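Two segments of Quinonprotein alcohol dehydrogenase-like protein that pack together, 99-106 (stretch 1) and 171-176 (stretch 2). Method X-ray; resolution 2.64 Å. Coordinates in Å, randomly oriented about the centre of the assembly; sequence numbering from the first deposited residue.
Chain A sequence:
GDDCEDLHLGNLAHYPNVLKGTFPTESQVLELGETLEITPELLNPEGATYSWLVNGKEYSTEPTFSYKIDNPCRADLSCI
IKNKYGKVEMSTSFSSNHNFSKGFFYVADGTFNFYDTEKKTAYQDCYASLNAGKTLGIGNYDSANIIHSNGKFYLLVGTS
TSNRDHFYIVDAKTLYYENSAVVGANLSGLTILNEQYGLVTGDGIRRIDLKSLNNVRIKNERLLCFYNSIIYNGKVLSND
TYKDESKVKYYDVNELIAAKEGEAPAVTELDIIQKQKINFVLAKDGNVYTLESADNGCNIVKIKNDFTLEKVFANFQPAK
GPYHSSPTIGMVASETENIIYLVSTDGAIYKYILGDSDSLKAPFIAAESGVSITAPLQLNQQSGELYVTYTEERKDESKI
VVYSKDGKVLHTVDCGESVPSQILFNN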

# COMPACT_ATOMS: atom_id res chain seq x y z
N ASN A 99 1.22 9.15 13.90
CA ASN A 99 2.28 9.56 13.00
C ASN A 99 2.70 8.34 12.18
O ASN A 99 3.32 7.40 12.70
CB ASN A 99 3.44 10.16 13.81
CG ASN A 99 4.58 10.77 13.02
OD1 ASN A 99 4.63 10.77 11.79
ND2 ASN A 99 5.52 11.33 13.73
N PHE A 100 2.32 8.35 10.89
CA PHE A 100 2.59 7.22 10.00
C PHE A 100 4.05 7.23 9.48
O PHE A 100 4.41 6.37 8.68
CB PHE A 100 1.61 7.18 8.83
CG PHE A 100 0.23 6.64 9.15
CD1 PHE A 100 0.07 5.53 9.99
CD2 PHE A 100 -0.89 7.11 8.48
CE1 PHE A 100 -1.19 4.95 10.19
CE2 PHE A 100 -2.15 6.53 8.68
CZ PHE A 100 -2.29 5.45 9.53
N SER A 101 4.90 8.12 10.03
CA SER A 101 6.33 8.17 9.75
C SER A 101 7.10 7.21 10.68
O SER A 101 8.22 6.84 10.37
CB SER A 101 6.85 9.59 9.91
OG SER A 101 6.10 10.49 9.11
N LYS A 102 6.49 6.82 11.80
CA LYS A 102 7.06 6.00 12.88
C LYS A 102 6.87 4.49 12.63
O LYS A 102 6.59 3.73 13.56
CB LYS A 102 6.40 6.40 14.22
CG LYS A 102 6.65 7.86 14.62
CD LYS A 102 8.15 8.19 14.74
CE LYS A 102 8.40 9.66 14.97
NZ LYS A 102 9.85 9.96 15.06
N GLY A 103 7.15 4.06 11.40
CA GLY A 103 7.04 2.66 10.98
C GLY A 103 6.77 2.51 9.50
O GLY A 103 7.30 3.27 8.69
N PHE A 104 5.94 1.51 9.13
CA PHE A 104 5.61 1.28 7.70
C PHE A 104 4.21 0.70 7.52
O PHE A 104 3.71 0.00 8.42
CB PHE A 104 6.62 0.32 7.04
CG PHE A 104 6.74 -1.03 7.72
CD1 PHE A 104 5.85 -2.06 7.43
CD2 PHE A 104 7.75 -1.27 8.65
CE1 PHE A 104 5.96 -3.30 8.07
CE2 PHE A 104 7.84 -2.50 9.30
CZ PHE A 104 6.96 -3.51 8.99
N PHE A 105 3.60 0.94 6.34
CA PHE A 105 2.32 0.32 5.97
C PHE A 105 2.61 -1.04 5.39
O PHE A 105 3.72 -1.28 4.92
CB PHE A 105 1.48 1.18 4.99
CG PHE A 105 1.13 2.61 5.40
CD1 PHE A 105 0.09 2.86 6.28
CD2 PHE A 105 1.81 3.69 4.84
CE1 PHE A 105 -0.24 4.17 6.63
CE2 PHE A 105 1.47 5.00 5.17
CZ PHE A 105 0.45 5.23 6.06
N TYR A 106 1.68 -1.96 5.48
CA TYR A 106 1.86 -3.26 4.85
C TYR A 106 0.50 -3.67 4.35
O TYR A 106 -0.50 -3.52 5.06
CB TYR A 106 2.54 -4.32 5.76
CG TYR A 106 1.79 -4.73 7.02
CD1 TYR A 106 1.96 -4.04 8.21
CD2 TYR A 106 1.00 -5.88 7.04
CE1 TYR A 106 1.30 -4.42 9.38
CE2 TYR A 106 0.33 -6.27 8.20
CZ TYR A 106 0.49 -5.54 9.37
OH TYR A 106 -0.17 -5.91 10.51
N ASP A 171 -4.00 9.16 -0.37
CA ASP A 171 -2.93 10.02 0.11
C ASP A 171 -1.91 9.17 0.92
O ASP A 171 -2.31 8.38 1.78
CB ASP A 171 -3.48 11.19 0.94
CG ASP A 171 -2.40 12.14 1.39
OD1 ASP A 171 -1.67 12.68 0.52
OD2 ASP A 171 -2.27 12.35 2.60
N ALA A 172 -0.60 9.29 0.59
CA ALA A 172 0.43 8.45 1.22
C ALA A 172 0.68 8.81 2.68
O ALA A 172 0.90 7.89 3.46
CB ALA A 172 1.73 8.54 0.46
N LYS A 173 0.63 10.09 3.07
CA LYS A 173 0.90 10.52 4.44
C LYS A 173 -0.28 10.19 5.39
O LYS A 173 -0.05 9.72 6.51
CB LYS A 173 1.19 12.04 4.50
CG LYS A 173 1.73 12.49 5.86
CD LYS A 173 2.09 13.98 5.96
CE LYS A 173 2.86 14.32 7.22
NZ LYS A 173 4.17 13.59 7.34
N THR A 174 -1.51 10.46 4.95
CA THR A 174 -2.69 10.32 5.80
C THR A 174 -3.46 9.03 5.60
O THR A 174 -4.17 8.63 6.52
CB THR A 174 -3.66 11.47 5.53
OG1 THR A 174 -3.98 11.47 4.14
CG2 THR A 174 -3.09 12.81 5.96
N LEU A 175 -3.38 8.41 4.40
CA LEU A 175 -4.09 7.17 4.02
C LEU A 175 -5.55 7.51 3.67
O LEU A 175 -6.41 6.63 3.56
CB LEU A 175 -4.00 6.09 5.13
CG LEU A 175 -3.93 4.65 4.70
CD1 LEU A 175 -2.68 4.39 3.78
CD2 LEU A 175 -3.87 3.76 5.88
N TYR A 176 -5.83 8.80 3.45
CA TYR A 176 -7.13 9.30 3.06
C TYR A 176 -7.38 8.98 1.60
O TYR A 176 -6.50 9.21 0.76
CB TYR A 176 -7.26 10.83 3.30
CG TYR A 176 -7.22 11.33 4.74
CD1 TYR A 176 -7.11 10.46 5.81
CD2 TYR A 176 -7.31 12.70 5.02
CE1 TYR A 176 -7.07 10.92 7.13
CE2 TYR A 176 -7.29 13.17 6.33
CZ TYR A 176 -7.17 12.28 7.38
OH TYR A 176 -7.17 12.73 8.69

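Two phenylalanines of stretch 1 pack against a compact turn of stretch 2, and no hydrogen bond joins the two. Stretch 1 makes a type I turn from N99 to K102 and runs on into a strand; in stretch 2, residues 172-174 have helical backbone angles and L175 N bonds to D171 O (2.8 Å). The backbones stay apart, F100 CA lying 6.7 Å from K173 CA, and side chains fill the gap. F100 and F105 both point toward stretch 2 with chi1 in the m well (-78° and -56°), whereas F104 and Y106, both p, are out of its reach. The F100 ring meets carbonyl oxygens at its edge: CD2 lies 3.4 Å from K173 O and CE2 3.6 Å from T174 O, so the slightly positive ring hydrogens face partial negative charge. F105 CE2 comes equally near A172 O, at 3.4 Å. L175 reaches both rings. Its positive phi (79°) accompanies a CB directed toward stretch 1, 4.0 Å from F100 CE2. Its chi1 of -146° lies between wells, with chi2 p; in this conformation CD1 sits over the F105 face, 4.0 Å from the ring centroid and 21° off the normal, a CH-pi contact, while CD2 lies 3.7 Å from F105 CE1. K173 starts away from stretch 1, but its chain, extended through chi3 and bent at chi4 (61°), brings NZ to 4.1 Å from S101 OG, too far for a hydrogen bond. Local bonds brace each turn. N99, chi1 t, places OD1 3.2 Å from S101 N. D171, also t, uses OD2 to accept from T174 OG1 (2.5 Å, very short) and T174 N (3.1 Å); the p rotamer of T174 suits this, and its OG1 also takes a weak bond from Y176 N (3.3 Å). At G103 the backbone angles would jam a CB against the preceding carbonyl oxygen.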